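Local coordinates for helicase-like protein (Bacteroides thetaiotaomicron, PDB 2FG1), which is of unknown cellular function but belongs to the macro-domain family and may remove ADP-ribose by hydrolysis from ADP-ribosylated thymidine in DNA, at residues F63-Q69 / A80-H86; A13-I17 / V153-D157. All coordinates share one frame; numbering follows the deposited sequence.

Contact 1: residues F63-Q69 / A80-H86; sequences FTLGAVQ and ANMIGQH
The ring of Phe63 takes the methyl CD1 of Ile83 on one face, 3.6 Å from the ring centroid and only 10° off the normal, a CH-pi contact in which the two side chains cross at about a right angle. Trp56 and Tyr57 of helix 48-59 pack edge-to-face with the same ring. Phe63 lies across Ile83 because chi1, -166°, sets CG opposite the backbone N, although the strand has not yet begun here. A leucine here has no flat face, and Ile83 CD1 would probably lose its CH-pi seat and Trp56 and Tyr57 their edge-to-face partner.

The side-chain amides of Gln69 and Asn81 form the other flat contact: the two side chains lie side by side, pointing the same way, with amide planes 62° apart. Asn81 ND2 donates to Gln69 OE1 (2.9 Å), which sits in the Asn81 amide plane; ND2 also reaches Pro49 O, while OD1 of Asn81 is hydrogen-bonded to His26 NE2. Beneath the side chains, Gln69 and Asn81 form a hydrogen-bonded pair through both backbone N-H groups. Val68 and Met82, a selenomethionine, form the non-hydrogen-bonded pair, their side chains side by side on the same face. Further along, Ile83 N bonds to Ala67 O, and Gly66 N to Ile83 O at 2.9 Å, just where a type II turn from Thr64 to Ala67 leads in. This is an antiparallel beta hairpin at the edge of the macro-domain sheet.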
ATOM      1  N   PHE A  63       4.701  10.979 -10.641  1.00 21.80           N
ATOM      2  CA  PHE A  63       3.371  10.584 -10.210  1.00 21.08           C
ATOM      3  C   PHE A  63       2.862   9.575 -11.227  1.00 21.43           C
ATOM      4  O   PHE A  63       2.031   9.885 -12.086  1.00 22.46           O
ATOM      5  CB  PHE A  63       2.432  11.790 -10.080  1.00 20.71           C
ATOM      6  CG  PHE A  63       1.165  11.479  -9.332  1.00 19.66           C
ATOM      7  CD1 PHE A  63       1.138  11.539  -7.939  1.00 19.15           C
ATOM      8  CD2 PHE A  63       0.006  11.112 -10.010  1.00 20.43           C
ATOM      9  CE1 PHE A  63      -0.012  11.233  -7.243  1.00 19.29           C
ATOM     10  CE2 PHE A  63      -1.151  10.811  -9.322  1.00 21.13           C
ATOM     11  CZ  PHE A  63      -1.166  10.873  -7.939  1.00 20.35           C
ATOM     12  N   THR A  64       3.405   8.367 -11.130  1.00 20.91           N
ATOM     13  CA  THR A  64       3.229   7.353 -12.164  1.00 20.86           C
ATOM     14  C   THR A  64       2.948   6.001 -11.520  1.00 19.78           C
ATOM     15  O   THR A  64       3.345   5.741 -10.383  1.00 19.33           O
ATOM     16  CB  THR A  64       4.487   7.231 -13.074  1.00 21.47           C
ATOM     17  OG1 THR A  64       5.663   7.079 -12.270  1.00 23.01           O
ATOM     18  CG2 THR A  64       4.643   8.467 -13.937  1.00 23.10           C
ATOM     19  N   LEU A  65       2.268   5.137 -12.267  1.00 19.28           N
ATOM     20  CA  LEU A  65       2.065   3.756 -11.849  1.00 18.81           C
ATOM     21  C   LEU A  65       3.404   3.115 -11.493  1.00 18.52           C
ATOM     22  O   LEU A  65       4.368   3.206 -12.278  1.00 18.77           O
ATOM     23  CB  LEU A  65       1.380   2.960 -12.963  1.00 18.83           C
ATOM     24  CG  LEU A  65      -0.105   3.278 -13.161  1.00 19.46           C
ATOM     25  CD1 LEU A  65      -0.559   2.783 -14.525  1.00 20.97           C
ATOM     26  CD2 LEU A  65      -0.960   2.670 -12.061  1.00 20.55           C
ATOM     27  N   GLY A  66       3.470   2.485 -10.322  1.00 18.37           N
ATOM     28  CA  GLY A  66       4.707   1.861  -9.868  1.00 18.47           C
ATOM     29  C   GLY A  66       5.506   2.704  -8.895  1.00 18.38           C
ATOM     30  O   GLY A  66       6.402   2.182  -8.243  1.00 19.08           O
ATOM     31  N   ALA A  67       5.170   3.993  -8.779  1.00 18.34           N
ATOM     32  CA  ALA A  67       5.877   4.897  -7.868  1.00 18.38           C
ATOM     33  C   ALA A  67       5.314   4.826  -6.450  1.00 18.30           C
ATOM     34  O   ALA A  67       4.152   4.449  -6.240  1.00 18.13           O
ATOM     35  CB  ALA A  67       5.836   6.337  -8.389  1.00 18.95           C
ATOM     36  N   VAL A  68       6.137   5.201  -5.474  1.00 18.08           N
ATOM     37  CA  VAL A  68       5.750   5.161  -4.066  1.00 18.35           C
ATOM     38  C   VAL A  68       6.250   6.417  -3.370  1.00 18.42           C
ATOM     39  O   VAL A  68       7.393   6.841  -3.585  1.00 18.97           O
ATOM     40  CB  VAL A  68       6.348   3.915  -3.345  1.00 18.29           C
ATOM     41  CG1 VAL A  68       5.857   3.836  -1.897  1.00 18.56           C
ATOM     42  CG2 VAL A  68       6.004   2.631  -4.092  1.00 19.20           C
ATOM     43  N   GLN A  69       5.404   6.968  -2.498  1.00 18.49           N
ATOM     44  CA  GLN A  69       5.764   8.061  -1.603  1.00 18.44           C
ATOM     45  C   GLN A  69       5.689   7.562  -0.170  1.00 18.62           C
ATOM     46  O   GLN A  69       4.670   6.994   0.234  1.00 18.62           O
ATOM     47  CB  GLN A  69       4.778   9.206  -1.798  1.00 18.61           C
ATOM     48  CG  GLN A  69       4.955  10.394  -0.874  1.00 18.64           C
ATOM     49  CD  GLN A  69       3.852  11.392  -1.084  1.00 18.43           C
ATOM     50  OE1 GLN A  69       2.677  11.055  -0.993  1.00 18.46           O
ATOM     51  NE2 GLN A  69       4.223  12.641  -1.362  1.00 18.18           N
ATOM     52  N   ALA A  80       3.125   4.216   3.162  1.00 18.07           N
ATOM     53  CA  ALA A  80       3.570   4.170   1.780  1.00 18.01           C
ATOM     54  C   ALA A  80       2.365   4.327   0.869  1.00 18.36           C
ATOM     55  O   ALA A  80       1.513   3.432   0.786  1.00 18.38           O
ATOM     56  CB  ALA A  80       4.290   2.849   1.511  1.00 18.76           C
ATOM     57  N   ASN A  81       2.294   5.477   0.200  1.00 17.97           N
ATOM     58  CA  ASN A  81       1.254   5.747  -0.797  1.00 18.06           C
ATOM     59  C   ASN A  81       1.753   5.154  -2.119  1.00 18.12           C
ATOM     60  O   ASN A  81       2.652   5.706  -2.737  1.00 18.18           O
ATOM     61  CB  ASN A  81       1.046   7.265  -0.970  1.00 17.89           C
ATOM     62  CG  ASN A  81       0.503   7.961   0.277  1.00 17.79           C
ATOM     63  OD1 ASN A  81      -0.256   7.402   1.056  1.00 18.01           O
ATOM     64  ND2 ASN A  81       0.842   9.250   0.415  1.00 17.75           N
HETATM   65  N   MSE A  82       1.187   4.015  -2.521  1.00 17.94           N
HETATM   66  CA  MSE A  82       1.692   3.253  -3.664  1.00 18.43           C
HETATM   67  C   MSE A  82       0.773   3.440  -4.853  1.00 17.94           C
HETATM   68  O   MSE A  82      -0.384   3.048  -4.793  1.00 17.99           O
HETATM   69  CB  MSE A  82       1.724   1.754  -3.326  1.00 18.33           C
HETATM   70  CG  MSE A  82       2.569   1.382  -2.093  1.00 18.35           C
HETATM   71 SE   MSE A  82       2.794  -0.543  -1.876  0.90 22.09          SE
HETATM   72  CE  MSE A  82       0.918  -1.086  -1.792  1.00 19.93           C
ATOM     73  N   ILE A  83       1.269   4.017  -5.944  1.00 17.84           N
ATOM     74  CA  ILE A  83       0.388   4.229  -7.096  1.00 18.40           C
ATOM     75  C   ILE A  83       0.265   2.929  -7.883  1.00 18.41           C
ATOM     76  O   ILE A  83       1.156   2.570  -8.656  1.00 18.53           O
ATOM     77  CB  ILE A  83       0.841   5.400  -7.991  1.00 18.33           C
ATOM     78  CG1 ILE A  83       0.950   6.692  -7.172  1.00 19.36           C
ATOM     79  CG2 ILE A  83      -0.150   5.581  -9.146  1.00 18.47           C
ATOM     80  CD1 ILE A  83       1.415   7.888  -7.994  1.00 19.93           C
ATOM     81  N   GLY A  84      -0.847   2.223  -7.672  1.00 18.67           N
ATOM     82  CA  GLY A  84      -1.013   0.872  -8.208  1.00 19.00           C
ATOM     83  C   GLY A  84      -2.313   0.588  -8.923  1.00 19.09           C
ATOM     84  O   GLY A  84      -2.600  -0.563  -9.251  1.00 19.30           O
ATOM     85  N   GLN A  85      -3.107   1.624  -9.149  1.00 19.21           N
ATOM     86  CA  GLN A  85      -4.320   1.445  -9.923  1.00 19.68           C
ATOM     87  C   GLN A  85      -4.526   2.614 -10.874  1.00 19.66           C
ATOM     88  O   GLN A  85      -4.176   3.758 -10.576  1.00 19.54           O
ATOM     89  CB  GLN A  85      -5.539   1.184  -9.030  1.00 20.70           C
ATOM     90  CG  GLN A  85      -6.080   2.402  -8.361  1.00 20.93           C
ATOM     91  CD  GLN A  85      -7.357   2.119  -7.577  1.00 22.35           C
ATOM     92  OE1 GLN A  85      -7.303   1.531  -6.489  1.00 24.06           O
ATOM     93  NE2 GLN A  85      -8.502   2.553  -8.111  1.00 22.61           N
ATOM     94  N   HIS A  86      -5.072   2.289 -12.039  1.00 19.19           N
ATOM     95  CA  HIS A  86      -5.280   3.254 -13.101  1.00 19.72           C
ATOM     96  C   HIS A  86      -6.717   3.747 -13.054  1.00 19.95           C
ATOM     97  O   HIS A  86      -7.653   2.973 -13.263  1.00 20.23           O
ATOM     98  CB  HIS A  86      -4.980   2.602 -14.447  1.00 20.00           C
ATOM     99  CG  HIS A  86      -5.157   3.520 -15.612  1.00 20.67           C
ATOM    100  ND1 HIS A  86      -4.505   4.732 -15.711  1.00 20.44           N
ATOM    101  CD2 HIS A  86      -5.914   3.406 -16.728  1.00 22.43           C
ATOM    102  CE1 HIS A  86      -4.848   5.320 -16.844  1.00 21.88           C
ATOM    103  NE2 HIS A  86      -5.705   4.540 -17.476  1.00 22.55           N
TER

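Contact 2: residues A13-I17 / V153-D157; sequences ATAPI and VTVYD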
ATOM      1  N   ALA A  13      -5.466  -1.739   9.830  1.00 19.00           N
ATOM      2  CA  ALA A  13      -4.057  -1.545   9.510  1.00 19.24           C
ATOM      3  C   ALA A  13      -3.540  -0.174   9.955  1.00 19.38           C
ATOM      4  O   ALA A  13      -2.327   0.024  10.049  1.00 20.17           O
ATOM      5  CB  ALA A  13      -3.797  -1.771   8.026  1.00 19.43           C
ATOM      6  N   THR A  14      -4.445   0.763  10.255  1.00 19.79           N
ATOM      7  CA  THR A  14      -4.004   2.067  10.791  1.00 20.17           C
ATOM      8  C   THR A  14      -3.662   1.983  12.277  1.00 20.38           C
ATOM      9  O   THR A  14      -3.171   2.964  12.859  1.00 21.34           O
ATOM     10  CB  THR A  14      -5.007   3.224  10.537  1.00 20.13           C
ATOM     11  OG1 THR A  14      -6.191   3.016  11.305  1.00 22.03           O
ATOM     12  CG2 THR A  14      -5.360   3.328   9.060  1.00 21.65           C
ATOM     13  N   ALA A  15      -3.917   0.820  12.885  1.00 19.49           N
ATOM     14  CA  ALA A  15      -3.514   0.545  14.260  1.00 19.67           C
ATOM     15  C   ALA A  15      -2.628  -0.709  14.261  1.00 19.82           C
ATOM     16  O   ALA A  15      -3.031  -1.764  14.760  1.00 20.01           O
ATOM     17  CB  ALA A  15      -4.735   0.350  15.150  1.00 20.63           C
ATOM     18  N   PRO A  16      -1.433  -0.615  13.656  1.00 19.51           N
ATOM     19  CA  PRO A  16      -0.645  -1.832  13.413  1.00 20.02           C
ATOM     20  C   PRO A  16      -0.045  -2.448  14.672  1.00 20.17           C
ATOM     21  O   PRO A  16       0.323  -1.731  15.614  1.00 21.64           O
ATOM     22  CB  PRO A  16       0.458  -1.345  12.480  1.00 19.97           C
ATOM     23  CG  PRO A  16       0.633   0.111  12.844  1.00 20.27           C
ATOM     24  CD  PRO A  16      -0.758   0.591  13.131  1.00 20.02           C
ATOM     25  N   ILE A  17       0.035  -3.775  14.683  1.00 19.68           N
ATOM     26  CA  ILE A  17       0.508  -4.528  15.841  1.00 20.31           C
ATOM     27  C   ILE A  17       2.025  -4.552  15.957  1.00 20.20           C
ATOM     28  O   ILE A  17       2.742  -4.182  15.031  1.00 19.90           O
ATOM     29  CB  ILE A  17       0.006  -6.000  15.805  1.00 20.21           C
ATOM     30  CG1 ILE A  17       0.643  -6.763  14.638  1.00 21.47           C
ATOM     31  CG2 ILE A  17      -1.528  -6.035  15.783  1.00 22.04           C
ATOM     32  CD1 ILE A  17       0.538  -8.289  14.723  1.00 21.73           C
ATOM     33  N   VAL A 153       5.008  -9.343   7.143  1.00 17.11           N
ATOM     34  CA  VAL A 153       3.820  -8.715   6.562  1.00 17.08           C
ATOM     35  C   VAL A 153       2.602  -9.142   7.348  1.00 16.56           C
ATOM     36  O   VAL A 153       2.390 -10.336   7.532  1.00 17.04           O
ATOM     37  CB  VAL A 153       3.614  -9.124   5.081  1.00 17.06           C
ATOM     38  CG1 VAL A 153       2.344  -8.496   4.517  1.00 19.40           C
ATOM     39  CG2 VAL A 153       4.817  -8.732   4.227  1.00 18.79           C
ATOM     40  N   THR A 154       1.819  -8.161   7.794  1.00 16.05           N
ATOM     41  CA  THR A 154       0.544  -8.397   8.462  1.00 16.04           C
ATOM     42  C   THR A 154      -0.578  -7.790   7.635  1.00 16.04           C
ATOM     43  O   THR A 154      -0.502  -6.616   7.256  1.00 16.82           O
ATOM     44  CB  THR A 154       0.543  -7.798   9.889  1.00 16.35           C
ATOM     45  OG1 THR A 154       1.662  -8.334  10.613  1.00 17.28           O
ATOM     46  CG2 THR A 154      -0.728  -8.163  10.654  1.00 16.33           C
ATOM     47  N   VAL A 155      -1.585  -8.615   7.342  1.00 16.01           N
ATOM     48  CA  VAL A 155      -2.780  -8.198   6.606  1.00 16.24           C
ATOM     49  C   VAL A 155      -3.919  -8.144   7.613  1.00 16.43           C
ATOM     50  O   VAL A 155      -4.127  -9.094   8.378  1.00 16.67           O
ATOM     51  CB  VAL A 155      -3.113  -9.173   5.441  1.00 17.19           C
ATOM     52  CG1 VAL A 155      -4.425  -8.789   4.763  1.00 17.73           C
ATOM     53  CG2 VAL A 155      -1.986  -9.188   4.403  1.00 17.39           C
ATOM     54  N   TYR A 156      -4.641  -7.021   7.591  1.00 16.22           N
ATOM     55  CA  TYR A 156      -5.678  -6.719   8.568  1.00 17.13           C
ATOM     56  C   TYR A 156      -7.045  -6.870   7.928  1.00 17.31           C
ATOM     57  O   TYR A 156      -7.356  -6.160   6.973  1.00 18.57           O
ATOM     58  CB  TYR A 156      -5.496  -5.283   9.106  1.00 16.87           C
ATOM     59  CG  TYR A 156      -4.216  -5.113   9.890  1.00 16.65           C
ATOM     60  CD1 TYR A 156      -4.245  -5.057  11.274  1.00 17.28           C
ATOM     61  CD2 TYR A 156      -2.982  -5.033   9.249  1.00 16.85           C
ATOM     62  CE1 TYR A 156      -3.075  -4.921  12.006  1.00 17.40           C
ATOM     63  CE2 TYR A 156      -1.800  -4.912   9.972  1.00 16.58           C
ATOM     64  CZ  TYR A 156      -1.863  -4.850  11.350  1.00 16.08           C
ATOM     65  OH  TYR A 156      -0.706  -4.737  12.085  1.00 17.15           O
ATOM     66  N   ASP A 157      -7.839  -7.804   8.447  1.00 17.50           N
ATOM     67  CA  ASP A 157      -9.183  -8.082   7.952  1.00 19.55           C
ATOM     68  C   ASP A 157     -10.177  -7.226   8.733  1.00 21.60           C
ATOM     69  O   ASP A 157     -10.201  -7.259   9.972  1.00 21.57           O
ATOM     70  CB  ASP A 157      -9.556  -9.564   8.154  1.00 18.28           C
ATOM     71  CG  ASP A 157      -8.773 -10.527   7.259  1.00 18.64           C
ATOM     72  OD1 ASP A 157      -8.058 -10.100   6.329  1.00 21.27           O
ATOM     73  OD2 ASP A 157      -8.886 -11.744   7.518  1.00 17.75           O
TER
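Tyr156 OH is held by two groups: Ile17 N donates to it over 2.9 Å at an N-H...O angle of 163°, and His122 ND1 of the adjacent strand 120-123 is its other hydrogen-bond partner. The tyrosine stands on strand 153-157, which lies between strands 7-10 and 120-123 in the mixed sheet of this macro domain, and its side chain reaches across to the loop that follows strand 7-10. CG lies anti to the carbonyl carbon (chi1 -65°), which carries the ring over to residues 13-17. Ile17 N meets the hydroxyl end at the edge, near the ring plane.

Ala13 comes over one face instead. Its CA is 3.8 Å from the ring centroid, 19° off the normal and offset toward the rim, as a CH-pi contact, and its methyl CB lies 3.6 Å from Tyr156 CD2. Phe38 of helix 38-45 also touches Ala13. The loop thus bends around the tyrosine, from the ring face at Ala13 to the hydroxyl at Ile17. Around that oxygen the carbon packing is close as well: Pro16 CA is 3.2 Å from Tyr156 OH, and Ile17 CG1 lies 3.5 Å from the same OH.

How the contacts relate
Both contacts reach the same mixed sheet, but on opposite sides of the chain's centre: their centres are 20 Å apart, and their nearest atoms about 10 Å. Contact 1 joins two neighbouring strands, 68-74 and 77-85, close in sequence, so backbone hydrogen bonds do much of the work, with side chains packing against helix 48-59 and helix 100-117. Contact 2 ties a loop to strand 153-157 across more than a hundred residues and depends on one tyrosine rather than on strand pairing. Each is partly buried, with a buried aromatic ring meeting aliphatic C-H groups. The buried surface is larger in contact 1, 542 Å² against 247 Å².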